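Local atomic coordinates of VC0179-like protein (Escherichia coli, PDB entry 4XJ6), a protein that probably joins nucleotides into cyclic dinucleotides such as cyclic GMP-AMP, as a bacterial homologue of cyclic GMP-AMP synthase that works with magnesium. Residues G125-I130 against R180-R185; Q50-V55 against E95-F100; E380-A385 against L401-S406. All coordinates share one frame; numbering follows the deposited sequence.

Contact 1: residues G125-I130 against R180-R185. With MG (magnesium ion), chain B; MG (magnesium ion), chain C; GH3 (3'-deoxy-guanosine-5'-triphosphate), chain D.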
loop_
_atom_site.group_PDB
_atom_site.type_symbol
_atom_site.label_atom_id
_atom_site.label_comp_id
_atom_site.label_asym_id
_atom_site.label_seq_id
_atom_site.Cartn_x
_atom_site.Cartn_y
_atom_site.Cartn_z
ATOM N N GLY A 125 3.922 -0.120 17.160
ATOM C CA GLY A 125 4.763 -0.478 16.032
ATOM C C GLY A 125 4.194 -0.128 14.671
ATOM O O GLY A 125 4.915 -0.130 13.675
ATOM N N GLN A 126 2.902 0.175 14.625
ATOM C CA GLN A 126 2.221 0.429 13.358
ATOM C C GLN A 126 2.583 1.786 12.765
ATOM O O GLN A 126 2.849 2.741 13.490
ATOM C CB GLN A 126 0.707 0.317 13.544
ATOM C CG GLN A 126 0.248 -1.089 13.896
ATOM C CD GLN A 126 -1.257 -1.195 14.061
ATOM O OE1 GLN A 126 -1.942 -0.195 14.268
ATOM N NE2 GLN A 126 -1.778 -2.414 13.969
ATOM N N GLU A 127 2.580 1.858 11.436
ATOM C CA GLU A 127 3.017 3.053 10.721
ATOM C C GLU A 127 2.048 3.431 9.606
ATOM O O GLU A 127 1.392 2.565 9.030
ATOM C CB GLU A 127 4.414 2.836 10.129
ATOM C CG GLU A 127 5.483 2.457 11.146
ATOM C CD GLU A 127 6.765 1.977 10.493
ATOM O OE1 GLU A 127 6.719 1.570 9.313
ATOM O OE2 GLU A 127 7.822 2.005 11.159
ATOM N N MET A 128 1.959 4.723 9.304
ATOM C CA MET A 128 1.204 5.170 8.138
ATOM C C MET A 128 1.877 4.659 6.868
ATOM O O MET A 128 3.103 4.587 6.794
ATOM C CB MET A 128 1.093 6.694 8.105
ATOM C CG MET A 128 0.070 7.261 9.073
ATOM S SD MET A 128 0.147 9.055 9.241
ATOM C CE MET A 128 1.828 9.286 9.825
ATOM N N ASP A 129 1.076 4.311 5.870
ATOM C CA ASP A 129 1.602 3.643 4.686
ATOM C C ASP A 129 1.411 4.462 3.414
ATOM O O ASP A 129 0.285 4.774 3.026
ATOM C CB ASP A 129 0.947 2.268 4.530
ATOM C CG ASP A 129 1.464 1.507 3.324
ATOM O OD1 ASP A 129 2.561 0.917 3.416
ATOM O OD2 ASP A 129 0.771 1.491 2.287
ATOM N N ILE A 130 2.525 4.809 2.775
ATOM C CA ILE A 130 2.498 5.498 1.490
ATOM C C ILE A 130 3.028 4.590 0.385
ATOM O O ILE A 130 4.187 4.177 0.411
ATOM C CB ILE A 130 3.332 6.793 1.509
ATOM C CG1 ILE A 130 3.048 7.604 2.772
ATOM C CG2 ILE A 130 3.055 7.618 0.258
ATOM C CD1 ILE A 130 3.885 8.855 2.884
ATOM N N ARG A 180 11.003 -0.907 0.795
ATOM C CA ARG A 180 10.348 -0.073 1.794
ATOM C C ARG A 180 11.362 0.691 2.629
ATOM O O ARG A 180 12.349 0.125 3.096
ATOM C CB ARG A 180 9.461 -0.920 2.709
ATOM C CG ARG A 180 8.943 -0.172 3.928
ATOM C CD ARG A 180 8.014 -1.043 4.759
ATOM N NE ARG A 180 6.767 -1.317 4.053
ATOM C CZ ARG A 180 5.804 -2.103 4.522
ATOM N NH1 ARG A 180 5.942 -2.703 5.700
ATOM N NH2 ARG A 180 4.699 -2.295 3.811
ATOM N N ILE A 181 11.121 1.985 2.806
ATOM C CA ILE A 181 11.914 2.774 3.734
ATOM C C ILE A 181 11.045 3.148 4.932
ATOM O O ILE A 181 9.966 3.718 4.785
ATOM C CB ILE A 181 12.514 4.039 3.057
ATOM C CG1 ILE A 181 13.405 4.805 4.039
ATOM C CG2 ILE A 181 11.431 4.935 2.451
ATOM C CD1 ILE A 181 14.696 4.086 4.364
ATOM N N LYS A 182 11.508 2.787 6.124
ATOM C CA LYS A 182 10.753 3.047 7.342
ATOM C C LYS A 182 11.299 4.276 8.049
ATOM O O LYS A 182 12.490 4.352 8.339
ATOM C CB LYS A 182 10.802 1.836 8.275
ATOM C CG LYS A 182 10.235 0.561 7.674
ATOM C CD LYS A 182 10.562 -0.645 8.539
ATOM C CE LYS A 182 9.881 -0.558 9.895
ATOM N NZ LYS A 182 8.398 -0.663 9.776
ATOM N N ILE A 183 10.424 5.235 8.323
ATOM C CA ILE A 183 10.824 6.456 9.004
ATOM C C ILE A 183 10.232 6.482 10.411
ATOM O O ILE A 183 9.107 6.937 10.614
ATOM C CB ILE A 183 10.379 7.701 8.224
ATOM C CG1 ILE A 183 10.703 7.534 6.738
ATOM C CG2 ILE A 183 11.041 8.948 8.787
ATOM C CD1 ILE A 183 10.165 8.641 5.864
ATOM N N TYR A 184 11.008 5.987 11.375
ATOM C CA TYR A 184 10.545 5.778 12.750
ATOM C C TYR A 184 9.997 7.035 13.416
ATOM O O TYR A 184 8.922 7.006 14.015
ATOM C CB TYR A 184 11.681 5.212 13.611
ATOM C CG TYR A 184 12.112 3.815 13.230
ATOM C CD1 TYR A 184 11.238 2.950 12.587
ATOM C CD2 TYR A 184 13.392 3.361 13.514
ATOM C CE1 TYR A 184 11.627 1.673 12.236
ATOM C CE2 TYR A 184 13.792 2.083 13.166
ATOM C CZ TYR A 184 12.904 1.245 12.526
ATOM O OH TYR A 184 13.296 -0.027 12.180
ATOM N N ARG A 185 10.744 8.131 13.319
ATOM C CA ARG A 185 10.368 9.377 13.978
ATOM C C ARG A 185 9.027 9.916 13.481
ATOM O O ARG A 185 8.353 10.667 14.184
ATOM C CB ARG A 185 11.463 10.431 13.778
ATOM C CG ARG A 185 12.799 10.060 14.409
ATOM C CD ARG A 185 13.921 10.992 13.972
ATOM N NE ARG A 185 15.227 10.506 14.413
ATOM C CZ ARG A 185 16.118 11.241 15.072
ATOM N NH1 ARG A 185 15.851 12.506 15.363
ATOM N NH2 ARG A 185 17.277 10.711 15.436
HETATM MG MG MG B . -1.011 1.279 1.412
HETATM MG MG MG C . 2.040 -0.513 1.401
HETATM P PG GH3 D . -3.357 0.746 3.661
HETATM O O1G GH3 D . -3.557 -0.330 4.699
HETATM O O2G GH3 D . -1.943 0.726 3.137
HETATM O O3G GH3 D . -3.622 2.095 4.282
HETATM O O3B GH3 D . -4.406 0.473 2.469
HETATM P PB GH3 D . -3.956 0.353 0.924
HETATM O O1B GH3 D . -5.135 0.665 0.037
HETATM O O2B GH3 D . -2.835 1.303 0.584
HETATM O O3A GH3 D . -3.536 -1.194 0.735
HETATM P PA GH3 D . -2.027 -1.665 0.439
HETATM O O1A GH3 D . -1.833 -3.060 0.987
HETATM O O2A GH3 D . -1.012 -0.712 1.019
HETATM O "O5'" GH3 D . -1.874 -1.687 -1.163
HETATM C "C5'" GH3 D . -1.664 -0.502 -1.896
HETATM C "C4'" GH3 D . -1.961 -0.761 -3.366
HETATM O "O4'" GH3 D . -1.262 -1.913 -3.788
HETATM C "C3'" GH3 D . -3.429 -1.018 -3.651
HETATM C "C2'" GH3 D . -3.390 -2.003 -4.800
HETATM O "O2'" GH3 D . -3.499 -1.314 -6.024
HETATM C "C1'" GH3 D . -2.026 -2.666 -4.709
HETATM N N9 GH3 D . -2.193 -4.018 -4.161
HETATM C C8 GH3 D . -1.894 -4.396 -2.878
HETATM N N7 GH3 D . -2.170 -5.714 -2.735
HETATM C C5 GH3 D . -2.634 -6.180 -3.921
HETATM C C6 GH3 D . -3.056 -7.438 -4.330
HETATM O O6 GH3 D . -3.043 -8.379 -3.540
HETATM N N1 GH3 D . -3.487 -7.626 -5.625
HETATM C C2 GH3 D . -3.498 -6.570 -6.510
HETATM N N2 GH3 D . -3.915 -6.758 -7.761
HETATM N N3 GH3 D . -3.078 -5.322 -6.097
HETATM C C4 GH3 D . -2.652 -5.126 -4.826
HETATM O O HOH W 1 -1.429 3.336 1.779
HETATM O O HOH W 2 1.362 -2.306 2.213
#
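Glu127 meets Lys182 and Tyr184 across the gap, the CA atoms of Glu127 and Tyr184 lying 8.3 Å apart. The Glu127 and Lys182 side chains lie roughly perpendicular. OE1 forms a salt bridge with Lys182 NZ at 2.8 Å, although as a hydrogen bond it is weak; OE1 also bonds to His189. Two bends in the lysine tail (chi3 65°, chi4 67°) bring NZ above the carboxylate plane, tilted from it and within 3.1 Å of OE2, which fits that weakness. OE2 sits at the edge of the Tyr184 ring, in its plane, 3.8 Å from CD1. Asp129 follows on the strand. Its OD2 bridges both magnesium ions, 2.0 Å from the one that also holds three phosphate oxygens of the nucleotide and 2.5 Å from the other, which OD1 binds too. Asp131 and Asp191 add further ligands to the metal centre. Arg180 NH2 stops 3.9 Å from Asp129 OD1, the two group planes 72° apart; its NE pairs with Asp191 instead. The chemistry therefore implies a two-metal nucleotidyltransferase centre, in which Arg180 probably orients the metal ligand Asp191 from the second shell, its side chain also lying about 4 Å from the other bound 3'-deoxy-GTP.

Contact 2: residues Q50-V55 against E95-F100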
loop_
_atom_site.group_PDB
_atom_site.type_symbol
_atom_site.label_atom_id
_atom_site.label_comp_id
_atom_site.label_asym_id
_atom_site.label_seq_id
_atom_site.Cartn_x
_atom_site.Cartn_y
_atom_site.Cartn_z
ATOM N N GLN A 50 23.899 8.962 -16.380
ATOM C CA GLN A 50 25.145 9.612 -16.767
ATOM C C GLN A 50 26.246 8.593 -17.036
ATOM O O GLN A 50 26.973 8.697 -18.023
ATOM C CB GLN A 50 25.598 10.594 -15.683
ATOM C CG GLN A 50 26.858 11.365 -16.039
ATOM C CD GLN A 50 26.680 12.243 -17.264
ATOM O OE1 GLN A 50 27.169 11.923 -18.349
ATOM N NE2 GLN A 50 25.981 13.360 -17.095
ATOM N N VAL A 51 26.361 7.609 -16.149
ATOM C CA VAL A 51 27.348 6.549 -16.303
ATOM C C VAL A 51 26.974 5.678 -17.500
ATOM O O VAL A 51 27.843 5.253 -18.261
ATOM C CB VAL A 51 27.465 5.689 -15.024
ATOM C CG1 VAL A 51 28.435 4.539 -15.236
ATOM C CG2 VAL A 51 27.905 6.554 -13.842
ATOM N N ALA A 52 25.676 5.441 -17.670
ATOM C CA ALA A 52 25.165 4.698 -18.816
ATOM C C ALA A 52 25.535 5.399 -20.120
ATOM O O ALA A 52 25.828 4.751 -21.123
ATOM C CB ALA A 52 23.656 4.528 -18.710
ATOM N N ILE A 53 25.518 6.728 -20.096
ATOM C CA ILE A 53 25.952 7.516 -21.242
ATOM C C ILE A 53 27.441 7.316 -21.485
ATOM O O ILE A 53 27.860 6.964 -22.587
ATOM C CB ILE A 53 25.669 9.023 -21.044
ATOM C CG1 ILE A 53 24.165 9.283 -20.990
ATOM C CG2 ILE A 53 26.292 9.835 -22.166
ATOM C CD1 ILE A 53 23.798 10.718 -20.658
ATOM N N ASP A 54 28.231 7.528 -20.436
ATOM C CA ASP A 54 29.687 7.465 -20.519
ATOM C C ASP A 54 30.206 6.104 -20.979
ATOM O O ASP A 54 31.277 6.025 -21.584
ATOM C CB ASP A 54 30.303 7.816 -19.164
ATOM C CG ASP A 54 29.954 9.222 -18.708
ATOM O OD1 ASP A 54 29.574 10.051 -19.562
ATOM O OD2 ASP A 54 30.064 9.499 -17.494
ATOM N N VAL A 55 29.454 5.044 -20.686
ATOM C CA VAL A 55 29.835 3.688 -21.074
ATOM C C VAL A 55 30.067 3.576 -22.576
ATOM O O VAL A 55 31.153 3.204 -23.015
ATOM C CB VAL A 55 28.764 2.654 -20.651
ATOM C CG1 VAL A 55 28.935 1.349 -21.420
ATOM C CG2 VAL A 55 28.834 2.396 -19.159
ATOM N N GLU A 95 19.362 -0.752 -27.418
ATOM C CA GLU A 95 17.956 -0.362 -27.378
ATOM C C GLU A 95 17.517 -0.041 -25.951
ATOM O O GLU A 95 16.876 0.981 -25.702
ATOM C CB GLU A 95 17.075 -1.469 -27.962
ATOM C CG GLU A 95 17.422 -1.874 -29.391
ATOM C CD GLU A 95 18.638 -2.780 -29.474
ATOM O OE1 GLU A 95 19.241 -3.075 -28.421
ATOM O OE2 GLU A 95 18.992 -3.195 -30.597
ATOM N N ALA A 96 17.866 -0.920 -25.018
ATOM C CA ALA A 96 17.552 -0.706 -23.611
ATOM C C ALA A 96 18.293 0.518 -23.089
ATOM O O ALA A 96 17.742 1.303 -22.316
ATOM C CB ALA A 96 17.903 -1.934 -22.787
ATOM N N ARG A 97 19.541 0.676 -23.523
ATOM C CA ARG A 97 20.364 1.798 -23.088
ATOM C C ARG A 97 19.784 3.118 -23.588
ATOM O O ARG A 97 19.756 4.105 -22.854
ATOM C CB ARG A 97 21.806 1.635 -23.574
ATOM C CG ARG A 97 22.791 2.561 -22.878
ATOM C CD ARG A 97 24.186 2.450 -23.467
ATOM N NE ARG A 97 24.759 1.121 -23.283
ATOM C CZ ARG A 97 25.387 0.730 -22.178
ATOM N NH1 ARG A 97 25.517 1.566 -21.154
ATOM N NH2 ARG A 97 25.880 -0.498 -22.092
ATOM N N ASP A 98 19.318 3.121 -24.835
ATOM C CA ASP A 98 18.700 4.302 -25.430
ATOM C C ASP A 98 17.492 4.757 -24.619
ATOM O O ASP A 98 17.324 5.947 -24.352
ATOM C CB ASP A 98 18.284 4.024 -26.876
ATOM C CG ASP A 98 19.470 3.916 -27.813
ATOM O OD1 ASP A 98 20.544 4.454 -27.476
ATOM O OD2 ASP A 98 19.326 3.294 -28.888
ATOM N N ASP A 99 16.656 3.800 -24.230
ATOM C CA ASP A 99 15.484 4.089 -23.415
ATOM C C ASP A 99 15.884 4.647 -22.054
ATOM O O ASP A 99 15.327 5.646 -21.593
ATOM C CB ASP A 99 14.635 2.831 -23.230
ATOM C CG ASP A 99 13.909 2.423 -24.497
ATOM O OD1 ASP A 99 13.649 3.300 -25.345
ATOM O OD2 ASP A 99 13.591 1.224 -24.639
ATOM N N PHE A 100 16.851 3.988 -21.422
ATOM C CA PHE A 100 17.300 4.356 -20.087
ATOM C C PHE A 100 17.824 5.786 -20.055
ATOM O O PHE A 100 17.510 6.548 -19.149
ATOM C CB PHE A 100 18.375 3.379 -19.604
ATOM C CG PHE A 100 18.800 3.598 -18.179
ATOM C CD1 PHE A 100 17.902 3.424 -17.141
ATOM C CD2 PHE A 100 20.101 3.964 -17.880
ATOM C CE1 PHE A 100 18.288 3.622 -15.831
ATOM C CE2 PHE A 100 20.495 4.162 -16.573
ATOM C CZ PHE A 100 19.589 3.992 -15.546
#
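Arg97 lays one face of its guanidinium against Val55, whose CG1 is 3.4 Å from NH1 and 3.6 Å from NH2. The two side chains cross at about a right angle, and the methyl contributes apolar cover to a planar cation. The same NH1 donates to the backbone carbonyl of Ala52, with NH1 and Ala52 O 3.2 Å apart and an N-H...O angle of 141°. The donor arrives in the carbonyl plane on a lone pair, at a C=O...N angle of 121°, while the oxygen lies somewhat out of the guanidinium plane. Extended through chi2 and then bent at chi3, the arginine carries its polar end alongside the helix 24-57 backbone. NH1 is also bonded to Ile89 O, and NH2 makes a weak bond to Phe90 O, so backbone oxygens of two separate parts of the chain are gathered by one buried arginine.

One turn further along helix 94-102, Phe100 presents a ring edge to Ala52. The methyl CB lies in the plane of the ring, 3.7 Å from Phe100 CD2, with CE2 almost as near. The small alanine is thus flanked by a polar grip at its carbonyl and an aromatic edge at its CB. Beyond the segments, Phe100 also reaches Phe45 and Ala48 of helix 24-57, and Leu151 and Leu155 of helix 149-166. All four residues that touch are buried. With axes 10.1 Å apart at closest approach and a signed crossing angle of -138°, this is an oblique antiparallel packing of helix 94-102 on the C-terminal part of the long helix 24-57, joined by a side-chain-to-backbone bond.

Contact 3: residues E380-A385 against L401-S406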
loop_
_atom_site.group_PDB
_atom_site.type_symbol
_atom_site.label_atom_id
_atom_site.label_comp_id
_atom_site.label_asym_id
_atom_site.label_seq_id
_atom_site.Cartn_x
_atom_site.Cartn_y
_atom_site.Cartn_z
ATOM N N GLU A 380 -25.715 -1.899 29.255
ATOM C CA GLU A 380 -26.655 -1.232 30.147
ATOM C C GLU A 380 -26.290 0.233 30.375
ATOM O O GLU A 380 -27.171 1.087 30.468
ATOM C CB GLU A 380 -26.728 -1.972 31.484
ATOM C CG GLU A 380 -28.144 -2.296 31.930
ATOM C CD GLU A 380 -28.211 -3.576 32.741
ATOM O OE1 GLU A 380 -27.836 -3.547 33.932
ATOM O OE2 GLU A 380 -28.628 -4.612 32.183
ATOM N N SER A 381 -24.996 0.521 30.462
ATOM C CA SER A 381 -24.544 1.893 30.671
ATOM C C SER A 381 -23.840 2.438 29.434
ATOM O O SER A 381 -23.410 1.682 28.563
ATOM C CB SER A 381 -23.613 1.982 31.883
ATOM O OG SER A 381 -22.254 1.940 31.489
ATOM N N ARG A 382 -23.721 3.759 29.378
ATOM C CA ARG A 382 -23.126 4.446 28.239
ATOM C C ARG A 382 -21.611 4.271 28.186
ATOM O O ARG A 382 -21.036 4.105 27.108
ATOM C CB ARG A 382 -23.487 5.931 28.291
ATOM C CG ARG A 382 -22.855 6.780 27.212
ATOM C CD ARG A 382 -23.824 7.849 26.730
ATOM N NE ARG A 382 -24.762 8.266 27.769
ATOM C CZ ARG A 382 -25.659 9.236 27.618
ATOM N NH1 ARG A 382 -25.740 9.899 26.470
ATOM N NH2 ARG A 382 -26.476 9.549 28.617
ATOM N N GLU A 383 -20.965 4.301 29.348
ATOM C CA GLU A 383 -19.520 4.117 29.403
ATOM C C GLU A 383 -19.172 2.666 29.090
ATOM O O GLU A 383 -18.093 2.372 28.578
ATOM C CB GLU A 383 -18.960 4.520 30.771
ATOM C CG GLU A 383 -19.214 3.519 31.888
ATOM C CD GLU A 383 -18.324 3.760 33.090
ATOM O OE1 GLU A 383 -17.630 4.798 33.115
ATOM O OE2 GLU A 383 -18.310 2.909 34.005
ATOM N N GLU A 384 -20.101 1.766 29.395
ATOM C CA GLU A 384 -19.912 0.348 29.132
ATOM C C GLU A 384 -19.984 0.075 27.636
ATOM O O GLU A 384 -19.266 -0.779 27.113
ATOM C CB GLU A 384 -20.959 -0.479 29.876
ATOM C CG GLU A 384 -20.893 -1.962 29.581
ATOM C CD GLU A 384 -22.038 -2.735 30.198
ATOM O OE1 GLU A 384 -22.658 -2.230 31.160
ATOM O OE2 GLU A 384 -22.320 -3.851 29.714
ATOM N N ALA A 385 -20.855 0.810 26.952
ATOM C CA ALA A 385 -21.013 0.678 25.511
ATOM C C ALA A 385 -19.738 1.093 24.790
ATOM O O ALA A 385 -19.315 0.446 23.832
ATOM C CB ALA A 385 -22.195 1.511 25.029
ATOM N N LEU A 401 -20.090 10.388 25.632
ATOM C CA LEU A 401 -21.251 11.249 25.407
ATOM C C LEU A 401 -21.691 11.278 23.946
ATOM O O LEU A 401 -22.752 11.812 23.623
ATOM C CB LEU A 401 -20.958 12.674 25.881
ATOM C CG LEU A 401 -20.767 12.858 27.387
ATOM C CD1 LEU A 401 -20.650 14.335 27.740
ATOM C CD2 LEU A 401 -21.901 12.201 28.164
ATOM N N LEU A 402 -20.871 10.713 23.068
ATOM C CA LEU A 402 -21.217 10.604 21.658
ATOM C C LEU A 402 -22.257 9.508 21.449
ATOM O O LEU A 402 -23.030 9.545 20.491
ATOM C CB LEU A 402 -19.975 10.313 20.819
ATOM C CG LEU A 402 -18.890 11.386 20.796
ATOM C CD1 LEU A 402 -17.683 10.899 20.009
ATOM C CD2 LEU A 402 -19.434 12.679 20.205
ATOM N N ILE A 403 -22.262 8.531 22.352
ATOM C CA ILE A 403 -23.208 7.425 22.292
ATOM C C ILE A 403 -24.591 7.883 22.726
ATOM O O ILE A 403 -24.766 8.385 23.831
ATOM C CB ILE A 403 -22.747 6.258 23.177
ATOM C CG1 ILE A 403 -21.366 5.767 22.730
ATOM C CG2 ILE A 403 -23.753 5.121 23.135
ATOM C CD1 ILE A 403 -20.785 4.706 23.626
ATOM N N THR A 404 -25.573 7.716 21.850
ATOM C CA THR A 404 -26.926 8.174 22.145
ATOM C C THR A 404 -27.937 7.038 22.057
ATOM O O THR A 404 -27.775 6.113 21.260
ATOM C CB THR A 404 -27.357 9.303 21.191
ATOM O OG1 THR A 404 -27.253 8.844 19.838
ATOM C CG2 THR A 404 -26.464 10.519 21.380
ATOM N N SER A 405 -28.977 7.114 22.881
ATOM C CA SER A 405 -30.026 6.101 22.893
ATOM C C SER A 405 -30.781 6.094 21.570
ATOM O O SER A 405 -31.124 7.146 21.035
ATOM C CB SER A 405 -30.991 6.341 24.058
ATOM O OG SER A 405 -31.953 5.302 24.152
ATOM N N SER A 406 -31.032 4.898 21.045
ATOM C CA SER A 406 -31.744 4.756 19.782
ATOM C C SER A 406 -33.250 4.896 19.974
ATOM O O SER A 406 -33.835 5.929 19.647
ATOM C CB SER A 406 -31.419 3.410 19.135
ATOM O OG SER A 406 -32.158 3.227 17.941
#
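Arg382 runs alongside Ile403, the two side chains pointing opposite ways. From CB the chain leaves with CG anti to the backbone N (chi1 176°), and CG comes within 4.1 Å of Ile403 CB. The next carbon, CD, packs 4.0 Å from that same CB and is pressed against the backbone carbonyl, CD and Ile403 O being 3.1 Å apart. NE passes the carbonyl at a longer distance, and CZ does likewise. Bends at chi2 and chi3, both away from staggered values, turn the guanidinium back, so the stem is held in a strained conformation. At the tip NH1 donates to Ile403 O: NH1 and this oxygen are 3.2 Å apart, with an N-H...O angle of 147°. The donor approaches nearly end-on to the carbonyl, at a C=O...N angle of 169°, and the oxygen is tilted from the guanidinium plane by roughly a quarter of a right angle. The oxygen thus takes its bond from NH1, while the approach of the stem is a tight carbon-oxygen contact.

Ile403 answers with its far methyl. CD1 meets Ala385 CB at 3.8 Å and also rests near the carbonyl oxygen of Arg382, so the isoleucine fits against the first turn of helix 382-393. That turn is capped by Ser381 at the N-cap, whose OG accepts from Glu384 N at 3.0 Å. Trp3 touches both Ala385 and Ile403, and Thr404 is backbone-bonded to Asp4. The contact consequently sits where the start of helix 382-393 covers the approach to strand 404-405, which pairs antiparallel with the N-terminal strand 3-4.

In the fold
From the N terminus, strand 3-4, which later pairs with strand 404-405, precedes helix 24-57. Contact 2 closes first, bringing helix 94-102 back to that helix after 39 intervening residues. Contact 1 follows, closing a 49-residue excursion that includes helix 149-166; its strands 128-138 and 179-183 flank strand 188-198 and are joined across it by side chains beside the metal centre. Contact 3 closes last, over 15 residues, joining the start of helix 382-393 to the C-terminal strand 404-405. The three are in series, with no nesting or crossing. Contacts 2 and 3 lie on opposite sides of the chain's centre, their centres 66 Å apart, while that of contact 1 is 34 and 35 Å from them.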